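Local coordinates for glycosyltransferase (Streptomyces viridochromogenes, PDB 2IUY), which probably transfers a sugar from a nucleotide-linked donor, with retention of configuration, as a family GT4 enzyme involved in avilamycin A biosynthesis, at residues D163-M168 against C187-V192; R128-H133 against C251-T256; V142-V147 against A325-E330. All blocks are in the same frame, centred on the assembly; numbering follows the deposited sequence.

Contact 1: residues D163-M168 against C187-V192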
loop_
_atom_site.group_PDB
_atom_site.type_symbol
_atom_site.label_atom_id
_atom_site.label_comp_id
_atom_site.label_asym_id
_atom_site.label_seq_id
_atom_site.Cartn_x
_atom_site.Cartn_y
_atom_site.Cartn_z
ATOM N N ASP A 163 5.396 -16.191 -17.682
ATOM C CA ASP A 163 5.909 -15.251 -18.677
ATOM C C ASP A 163 5.123 -13.980 -18.682
ATOM O O ASP A 163 5.511 -13.034 -19.353
ATOM C CB ASP A 163 5.908 -15.881 -20.069
ATOM C CG ASP A 163 7.145 -16.760 -20.309
ATOM O OD1 ASP A 163 8.280 -16.297 -19.990
ATOM O OD2 ASP A 163 6.983 -17.899 -20.821
ATOM N N PHE A 164 4.020 -13.962 -17.928
ATOM C CA PHE A 164 3.087 -12.820 -17.936
ATOM C C PHE A 164 3.646 -11.640 -17.110
ATOM O O PHE A 164 4.344 -11.867 -16.109
ATOM C CB PHE A 164 1.678 -13.249 -17.492
ATOM C CG PHE A 164 1.552 -13.608 -15.996
ATOM C CD1 PHE A 164 1.348 -12.610 -15.015
ATOM C CD2 PHE A 164 1.617 -14.941 -15.579
ATOM C CE1 PHE A 164 1.225 -12.936 -13.672
ATOM C CE2 PHE A 164 1.515 -15.267 -14.236
ATOM C CZ PHE A 164 1.329 -14.265 -13.276
ATOM N N LEU A 165 3.359 -10.406 -17.551
ATOM C CA LEU A 165 3.556 -9.185 -16.712
ATOM C C LEU A 165 2.283 -8.980 -15.865
ATOM O O LEU A 165 1.268 -9.619 -16.140
ATOM C CB LEU A 165 3.885 -7.964 -17.552
ATOM C CG LEU A 165 5.093 -8.105 -18.511
ATOM C CD1 LEU A 165 5.439 -6.786 -19.282
ATOM C CD2 LEU A 165 6.325 -8.642 -17.782
ATOM N N LEU A 166 2.343 -8.184 -14.810
ATOM C CA LEU A 166 1.221 -8.164 -13.872
ATOM C C LEU A 166 0.894 -6.750 -13.465
ATOM O O LEU A 166 1.784 -6.019 -13.034
ATOM C CB LEU A 166 1.495 -8.984 -12.609
ATOM C CG LEU A 166 0.419 -8.905 -11.509
ATOM C CD1 LEU A 166 -0.884 -9.609 -11.908
ATOM C CD2 LEU A 166 0.943 -9.530 -10.194
ATOM N N PHE A 167 -0.386 -6.380 -13.611
ATOM C CA PHE A 167 -0.842 -5.127 -13.089
ATOM C C PHE A 167 -1.815 -5.467 -11.959
ATOM O O PHE A 167 -2.735 -6.238 -12.160
ATOM C CB PHE A 167 -1.511 -4.276 -14.192
ATOM C CG PHE A 167 -2.183 -3.051 -13.674
ATOM C CD1 PHE A 167 -1.539 -1.805 -13.728
ATOM C CD2 PHE A 167 -3.482 -3.129 -13.118
ATOM C CE1 PHE A 167 -2.189 -0.640 -13.210
ATOM C CE2 PHE A 167 -4.118 -1.984 -12.611
ATOM C CZ PHE A 167 -3.450 -0.736 -12.673
HETATM N N MSE A 168 -1.596 -4.891 -10.780
HETATM C CA MSE A 168 -2.413 -5.212 -9.636
HETATM C C MSE A 168 -2.861 -3.954 -8.909
HETATM O O MSE A 168 -2.071 -3.308 -8.191
HETATM C CB MSE A 168 -1.681 -6.197 -8.689
HETATM C CG MSE A 168 -2.570 -6.558 -7.521
HETATM SE SE MSE A 168 -1.830 -7.942 -6.450
HETATM C CE MSE A 168 -2.344 -9.449 -7.576
ATOM N N CYS A 187 6.638 -5.145 -25.265
ATOM C CA CYS A 187 7.563 -6.198 -24.873
ATOM C C CYS A 187 7.205 -7.520 -25.522
ATOM O O CYS A 187 8.000 -8.441 -25.433
ATOM C CB CYS A 187 7.543 -6.392 -23.326
ATOM S SG CYS A 187 8.299 -5.066 -22.385
ATOM N N GLY A 188 6.020 -7.608 -26.142
ATOM C CA GLY A 188 5.483 -8.842 -26.702
ATOM C C GLY A 188 4.933 -9.757 -25.604
ATOM O O GLY A 188 4.881 -11.030 -25.754
ATOM N N ARG A 189 4.524 -9.145 -24.479
ATOM C CA ARG A 189 4.053 -9.950 -23.360
ATOM C C ARG A 189 2.586 -9.836 -23.056
ATOM O O ARG A 189 1.921 -8.879 -23.444
ATOM C CB ARG A 189 4.861 -9.693 -22.101
ATOM C CG ARG A 189 6.318 -9.878 -22.278
ATOM C CD ARG A 189 6.859 -10.750 -21.230
ATOM N NE ARG A 189 8.262 -11.034 -21.507
ATOM C CZ ARG A 189 8.912 -12.089 -21.043
ATOM N NH1 ARG A 189 8.274 -12.963 -20.272
ATOM N NH2 ARG A 189 10.193 -12.269 -21.356
ATOM N N ARG A 190 2.093 -10.844 -22.342
ATOM C CA ARG A 190 0.777 -10.784 -21.738
ATOM C C ARG A 190 0.818 -9.917 -20.460
ATOM O O ARG A 190 1.837 -9.816 -19.797
ATOM C CB ARG A 190 0.266 -12.202 -21.480
ATOM C CG ARG A 190 0.236 -13.034 -22.764
ATOM C CD ARG A 190 -0.649 -12.358 -23.873
ATOM N NE ARG A 190 -0.246 -12.799 -25.216
ATOM C CZ ARG A 190 0.448 -12.071 -26.104
ATOM N NH1 ARG A 190 0.814 -10.823 -25.835
ATOM N NH2 ARG A 190 0.769 -12.595 -27.288
ATOM N N LEU A 191 -0.281 -9.227 -20.209
ATOM C CA LEU A 191 -0.513 -8.468 -19.018
ATOM C C LEU A 191 -1.808 -8.975 -18.369
ATOM O O LEU A 191 -2.917 -8.778 -18.899
ATOM C CB LEU A 191 -0.638 -6.979 -19.335
ATOM C CG LEU A 191 -0.954 -6.087 -18.121
ATOM C CD1 LEU A 191 0.265 -5.942 -17.236
ATOM C CD2 LEU A 191 -1.459 -4.717 -18.591
ATOM N N VAL A 192 -1.639 -9.613 -17.207
ATOM C CA VAL A 192 -2.746 -9.861 -16.302
ATOM C C VAL A 192 -3.156 -8.573 -15.576
ATOM O O VAL A 192 -2.326 -7.889 -14.958
ATOM C CB VAL A 192 -2.387 -10.991 -15.319
ATOM C CG1 VAL A 192 -3.490 -11.207 -14.319
ATOM C CG2 VAL A 192 -2.144 -12.262 -16.104
HETATM O O HOH W 1 3.978 -13.167 -21.634
#
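With CG of Arg189 anti to its carbonyl carbon and the chain bent at chi2 (-130°), the side chain passes Leu165 and brings its guanidinium to Asp163. Arg189 NH1 makes a fairly straight bond (163°) to a lone pair of Asp163 O at 2.9 Å, the acceptor lying in the guanidinium plane; a water that donates weakly to Asp163 O accepts from Arg190 N. Arg189 NH1 is also 3.3 Å from Asp163 OD1; this salt bridge carries only a weak hydrogen bond, with carboxylate and guanidinium planes 59° apart. The backbones pair in parallel: Leu165 N donates to Arg190 O (2.8 Å), Val192 N to Leu165 O (3.1 Å), and Phe167 N to Val192 O (2.8 Å), nearly along the C=O axis. The pairing closes the beta-alpha-beta crossover of strand 165-168, helix 177-187 and strand 191-194 in the C-terminal Rossmann-like domain of the GT-B fold. A Schellman motif at Gly188 ends the helix. On the sheet face bearing Leu166 and Val192, Val192 CG2 meets Phe164 CD1 obliquely at 3.7 Å, while Val192 CG1 lies 3.9 Å from Leu166 CD1. On the other face, Leu165 CB and Leu191 CD1 are 4.2 Å apart, and both leucines touch Ala184.

Contact 2: residues R128-H133 against C251-T256; sequences RAQRAH and CEPGAT
Gln130 leaves helix 128-133 with CG anti to the backbone N (chi1 -171°) and stays extended beyond it, so that its whole length runs obliquely across Pro253. Gln130 CB lies 3.9 Å from Pro253 O. One bond further, Gln130 CG is 4.0 Å from both CA and CB of Pro253. The amide carbon Gln130 CD comes to 3.7 Å from Pro253 CB, and Gln130 NE2, at the tip, to 3.5 Å from the same CB. The polar atoms at that tip are engaged by other residues: NE2 bonds to His111 O and OE1 to Ser126 N, two bonds that fix the rotation of the amide.

One turn along the helix, His133 also has CG anti to its backbone N, which lays the imidazole against Cys251. Cys251 CB stands 3.6 Å from the His133 ring centroid and 9° off the normal, a CH-pi contact over the centre of one face. Cys251 SG sits obliquely to the His133 ring, 4.2 Å from its centroid and 4.2 Å from Ala129 CB.

The contact joins the helix after the last strand of the N-terminal sheet to a C-terminal-domain loop, an interdomain contact of the GT-B fold. Glu252, spaced from the UDP-contacting Glu260 as in the GT4 EX7E motif, points away from the helix and makes a salt bridge with Lys175, another UDP-contacting residue.

Since the two segments exchange no hydrogen bond, their attraction rests on dispersion and the C-H to imidazole contact, while the amide's polar needs are met within the N-terminal domain.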
loop_
_atom_site.group_PDB
_atom_site.type_symbol
_atom_site.label_atom_id
_atom_site.label_comp_id
_atom_site.label_asym_id
_atom_site.label_seq_id
_atom_site.Cartn_x
_atom_site.Cartn_y
_atom_site.Cartn_z
ATOM N N ARG A 128 8.820 11.036 0.445
ATOM C CA ARG A 128 9.155 12.473 0.296
ATOM C C ARG A 128 8.254 13.208 -0.713
ATOM O O ARG A 128 7.875 14.321 -0.456
ATOM C CB ARG A 128 10.617 12.662 -0.153
ATOM C CG ARG A 128 11.671 12.321 0.915
ATOM C CD ARG A 128 13.142 12.587 0.376
ATOM N NE ARG A 128 13.740 11.431 -0.324
ATOM C CZ ARG A 128 13.941 11.323 -1.651
ATOM N NH1 ARG A 128 13.565 12.294 -2.512
ATOM N NH2 ARG A 128 14.516 10.221 -2.138
ATOM N N ALA A 129 7.968 12.599 -1.869
ATOM C CA ALA A 129 7.105 13.225 -2.899
ATOM C C ALA A 129 5.729 13.491 -2.330
ATOM O O ALA A 129 5.219 14.584 -2.445
ATOM C CB ALA A 129 7.009 12.352 -4.127
ATOM N N GLN A 130 5.158 12.516 -1.623
ATOM C CA GLN A 130 3.867 12.733 -0.959
ATOM C C GLN A 130 3.964 13.831 0.103
ATOM O O GLN A 130 3.156 14.750 0.117
ATOM C CB GLN A 130 3.378 11.448 -0.319
ATOM C CG GLN A 130 1.980 11.506 0.200
ATOM C CD GLN A 130 1.756 10.557 1.343
ATOM O OE1 GLN A 130 2.714 10.082 1.941
ATOM N NE2 GLN A 130 0.492 10.280 1.670
ATOM N N ARG A 131 4.923 13.718 1.020
ATOM C CA ARG A 131 5.082 14.751 2.056
ATOM C C ARG A 131 5.099 16.185 1.454
ATOM O O ARG A 131 4.395 17.082 1.936
ATOM C CB ARG A 131 6.340 14.518 2.908
ATOM C CG ARG A 131 6.500 15.634 4.010
ATOM C CD ARG A 131 7.705 15.417 4.907
ATOM N NE ARG A 131 8.914 15.456 4.093
ATOM C CZ ARG A 131 10.142 15.272 4.557
ATOM N NH1 ARG A 131 10.351 15.007 5.862
ATOM N NH2 ARG A 131 11.163 15.323 3.697
ATOM N N ALA A 132 5.909 16.393 0.427
ATOM C CA ALA A 132 6.004 17.668 -0.307
ATOM C C ALA A 132 4.633 18.130 -0.913
ATOM O O ALA A 132 4.196 19.280 -0.741
ATOM C CB ALA A 132 7.052 17.486 -1.432
ATOM N N HIS A 133 3.993 17.195 -1.630
ATOM C CA HIS A 133 2.761 17.366 -2.302
ATOM C C HIS A 133 1.630 17.702 -1.316
ATOM O O HIS A 133 0.699 18.501 -1.624
ATOM C CB HIS A 133 2.485 16.039 -3.052
ATOM C CG HIS A 133 1.259 16.062 -3.905
ATOM N ND1 HIS A 133 1.199 16.743 -5.104
ATOM C CD2 HIS A 133 0.039 15.498 -3.728
ATOM C CE1 HIS A 133 -0.005 16.601 -5.624
ATOM N NE2 HIS A 133 -0.727 15.851 -4.808
ATOM N N CYS A 251 -0.427 12.023 -7.243
ATOM C CA CYS A 251 0.927 11.783 -6.746
ATOM C C CYS A 251 0.866 10.501 -5.903
ATOM O O CYS A 251 0.306 10.518 -4.801
ATOM C CB CYS A 251 1.359 12.973 -5.888
ATOM S SG CYS A 251 2.977 12.857 -5.051
ATOM N N GLU A 252 1.388 9.386 -6.433
ATOM C CA GLU A 252 1.210 8.054 -5.778
ATOM C C GLU A 252 1.783 8.165 -4.355
ATOM O O GLU A 252 2.930 8.514 -4.214
ATOM C CB GLU A 252 1.885 6.940 -6.588
ATOM C CG GLU A 252 1.538 5.493 -6.128
ATOM C CD GLU A 252 0.082 5.191 -6.287
ATOM O OE1 GLU A 252 -0.476 5.464 -7.368
ATOM O OE2 GLU A 252 -0.549 4.718 -5.333
ATOM N N PRO A 253 0.948 8.028 -3.304
ATOM C CA PRO A 253 1.525 8.165 -1.939
ATOM C C PRO A 253 2.625 7.184 -1.502
ATOM O O PRO A 253 3.692 7.646 -0.996
ATOM C CB PRO A 253 0.306 8.079 -1.000
ATOM C CG PRO A 253 -0.893 8.278 -1.874
ATOM C CD PRO A 253 -0.520 7.928 -3.288
ATOM N N GLY A 254 2.383 5.878 -1.711
ATOM C CA GLY A 254 3.250 4.838 -1.218
ATOM C C GLY A 254 3.333 3.537 -2.008
ATOM O O GLY A 254 4.335 2.797 -1.874
ATOM N N ALA A 255 2.313 3.239 -2.821
ATOM C CA ALA A 255 2.356 2.115 -3.774
ATOM C C ALA A 255 2.746 0.785 -3.128
ATOM O O ALA A 255 3.836 0.258 -3.322
ATOM C CB ALA A 255 3.270 2.418 -4.976
ATOM N N THR A 256 1.833 0.271 -2.338
ATOM C CA THR A 256 2.017 -0.959 -1.602
ATOM C C THR A 256 2.426 -2.117 -2.549
ATOM O O THR A 256 3.229 -2.963 -2.187
ATOM C CB THR A 256 0.692 -1.283 -0.833
ATOM O OG1 THR A 256 0.908 -2.378 0.102
ATOM C CG2 THR A 256 -0.409 -1.638 -1.813
#

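Contact 3: residues V142-V147 against A325-E330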
loop_
_atom_site.group_PDB
_atom_site.type_symbol
_atom_site.label_atom_id
_atom_site.label_comp_id
_atom_site.label_asym_id
_atom_site.label_seq_id
_atom_site.Cartn_x
_atom_site.Cartn_y
_atom_site.Cartn_z
ATOM N N VAL A 142 9.072 10.545 7.221
ATOM C CA VAL A 142 8.749 9.815 6.045
ATOM C C VAL A 142 9.094 8.363 6.352
ATOM O O VAL A 142 10.247 8.034 6.692
ATOM C CB VAL A 142 9.502 10.359 4.815
ATOM C CG1 VAL A 142 9.383 9.391 3.682
ATOM C CG2 VAL A 142 8.931 11.713 4.406
ATOM N N ILE A 143 8.072 7.509 6.307
ATOM C CA ILE A 143 8.257 6.122 6.671
ATOM C C ILE A 143 7.497 5.313 5.640
ATOM O O ILE A 143 6.290 5.407 5.586
ATOM C CB ILE A 143 7.778 5.776 8.151
ATOM C CG1 ILE A 143 8.515 6.590 9.226
ATOM C CG2 ILE A 143 8.011 4.322 8.427
ATOM C CD1 ILE A 143 7.915 6.401 10.647
ATOM N N PRO A 144 8.211 4.553 4.785
ATOM C CA PRO A 144 7.534 3.903 3.651
ATOM C C PRO A 144 6.676 2.728 4.088
ATOM O O PRO A 144 6.703 2.342 5.296
ATOM C CB PRO A 144 8.720 3.494 2.749
ATOM C CG PRO A 144 9.848 3.243 3.707
ATOM C CD PRO A 144 9.677 4.314 4.762
ATOM N N ILE A 145 5.886 2.189 3.145
ATOM C CA ILE A 145 4.983 1.056 3.414
ATOM C C ILE A 145 5.783 -0.200 3.778
ATOM O O ILE A 145 6.755 -0.552 3.083
ATOM C CB ILE A 145 4.022 0.792 2.246
ATOM C CG1 ILE A 145 3.043 1.983 2.044
ATOM C CG2 ILE A 145 3.319 -0.511 2.411
ATOM C CD1 ILE A 145 2.304 1.895 0.700
ATOM N N PRO A 146 5.399 -0.849 4.901
ATOM C CA PRO A 146 6.035 -2.071 5.372
ATOM C C PRO A 146 5.463 -3.304 4.687
ATOM O O PRO A 146 4.330 -3.293 4.190
ATOM C CB PRO A 146 5.639 -2.107 6.860
ATOM C CG PRO A 146 4.309 -1.483 6.927
ATOM C CD PRO A 146 4.337 -0.397 5.825
ATOM N N VAL A 147 6.252 -4.359 4.697
ATOM C CA VAL A 147 5.815 -5.613 4.203
ATOM C C VAL A 147 6.358 -6.710 5.157
ATOM O O VAL A 147 7.522 -6.679 5.549
ATOM C CB VAL A 147 6.225 -5.731 2.689
ATOM C CG1 VAL A 147 7.731 -5.961 2.436
ATOM C CG2 VAL A 147 5.325 -6.604 1.991
ATOM N N ALA A 325 8.076 -1.008 11.612
ATOM C CA ALA A 325 7.409 -0.893 12.906
ATOM C C ALA A 325 8.282 -0.182 13.952
ATOM O O ALA A 325 7.782 0.594 14.738
ATOM C CB ALA A 325 6.927 -2.262 13.417
ATOM N N GLU A 326 9.574 -0.478 13.995
ATOM C CA GLU A 326 10.425 0.151 15.005
ATOM C C GLU A 326 10.624 1.621 14.687
ATOM O O GLU A 326 10.659 2.433 15.560
ATOM C CB GLU A 326 11.738 -0.653 15.267
ATOM C CG GLU A 326 12.830 -0.585 14.219
ATOM C CD GLU A 326 13.982 -1.605 14.468
ATOM O OE1 GLU A 326 13.921 -2.346 15.495
ATOM O OE2 GLU A 326 14.918 -1.676 13.616
ATOM N N ARG A 327 10.632 1.981 13.412
ATOM C CA ARG A 327 10.565 3.389 13.022
ATOM C C ARG A 327 9.320 4.121 13.521
ATOM O O ARG A 327 9.424 5.227 14.065
ATOM C CB ARG A 327 10.771 3.574 11.493
ATOM C CG ARG A 327 12.241 3.363 11.152
ATOM C CD ARG A 327 12.428 3.189 9.695
ATOM N NE ARG A 327 12.164 4.434 8.944
ATOM C CZ ARG A 327 12.426 4.557 7.642
ATOM N NH1 ARG A 327 12.975 3.525 6.974
ATOM N NH2 ARG A 327 12.173 5.708 7.022
ATOM N N TYR A 328 8.165 3.512 13.359
ATOM C CA TYR A 328 6.968 4.070 13.993
ATOM C C TYR A 328 7.010 4.213 15.519
ATOM O O TYR A 328 6.630 5.250 16.023
ATOM C CB TYR A 328 5.717 3.293 13.580
ATOM C CG TYR A 328 5.238 3.705 12.231
ATOM C CD1 TYR A 328 4.739 4.990 12.034
ATOM C CD2 TYR A 328 5.291 2.820 11.135
ATOM C CE1 TYR A 328 4.250 5.386 10.799
ATOM C CE2 TYR A 328 4.827 3.208 9.885
ATOM C CZ TYR A 328 4.295 4.498 9.744
ATOM O OH TYR A 328 3.845 4.937 8.544
ATOM N N VAL A 329 7.480 3.174 16.230
ATOM C CA VAL A 329 7.608 3.230 17.684
ATOM C C VAL A 329 8.484 4.396 18.105
ATOM O O VAL A 329 8.167 5.094 19.075
ATOM C CB VAL A 329 8.131 1.878 18.256
ATOM C CG1 VAL A 329 8.428 1.967 19.783
ATOM C CG2 VAL A 329 7.118 0.745 17.973
ATOM N N GLU A 330 9.575 4.618 17.382
ATOM C CA GLU A 330 10.443 5.768 17.638
ATOM C C GLU A 330 9.622 7.059 17.589
ATOM O O GLU A 330 9.791 7.897 18.456
ATOM C CB GLU A 330 11.644 5.798 16.644
ATOM C CG GLU A 330 12.675 6.926 16.896
ATOM C CD GLU A 330 13.700 7.120 15.763
ATOM O OE1 GLU A 330 13.575 6.480 14.670
ATOM O OE2 GLU A 330 14.639 7.944 15.973
HETATM O O HOH W 2 3.959 6.906 6.846
HETATM O O HOH W 3 4.209 3.269 6.494
#
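The apolar part of this contact centres on Ile143, which is buried and directed at helix 321-336. Ile143 CD1 lies over one face of the Tyr328 ring, displaced toward the rim, 3.9 Å from the centroid and 18° off the normal: a CH-pi contact. The other branch, Ile143 CG2, touches Tyr328 CE2 at 3.7 Å and also sits over a face of the Arg327 guanidinium, so the isoleucine fills the angle between two neighbouring helix side chains. Pro144 CD adds an oblique approach to Arg327 NH2 at 3.6 Å.

The direct polar contact is slight. A bend at chi3 (69°) turns the end of Arg327 so that Val142 O lies at the guanidinium edge, 3.0 Å from NH2, but the bond is strongly bent and weak.

Water adds two further polar links. One molecule, 2.6 Å from Tyr328 OH, donates to Ile143 O; a second, 2.7 Å from Tyr328 OH and at the ring edge, donates to Pro144 O. The phenol also bonds to Ser110 OG, and the ring meets that of His89, both in the N-terminal domain.

As in other GT-B enzymes, the C-terminal helix packs back on the N-terminal domain, here beside the connection between domains. Tyr328 OH serves two waters and a serine at once, and successive linker carbonyls are satisfied through solvent while Ile143 provides the direct apolar adhesion.

In the fold
Contacts 2 and 3 are neighbours at the join between the two domains, their centres 15 Å apart, whereas contact 1 lies within the C-terminal sheet, 25 Å from contact 2 and 31 Å from contact 3, centre to centre. Contacts 2 and 3 touch through Ile145: Ile145 CD1 packs 3.3 Å from Gly254 C and 3.5 Å from Thr256 N, setting the interdomain linker against the loop that leads into helix 256-263. Thr256 and Lys175 are both seen to contact UDP in this protein. The Lys175 side chain lies about 4 Å from that of Phe167 and about 6 Å from that of Pro253, consistent with a nucleotide site close to contacts 1 and 2.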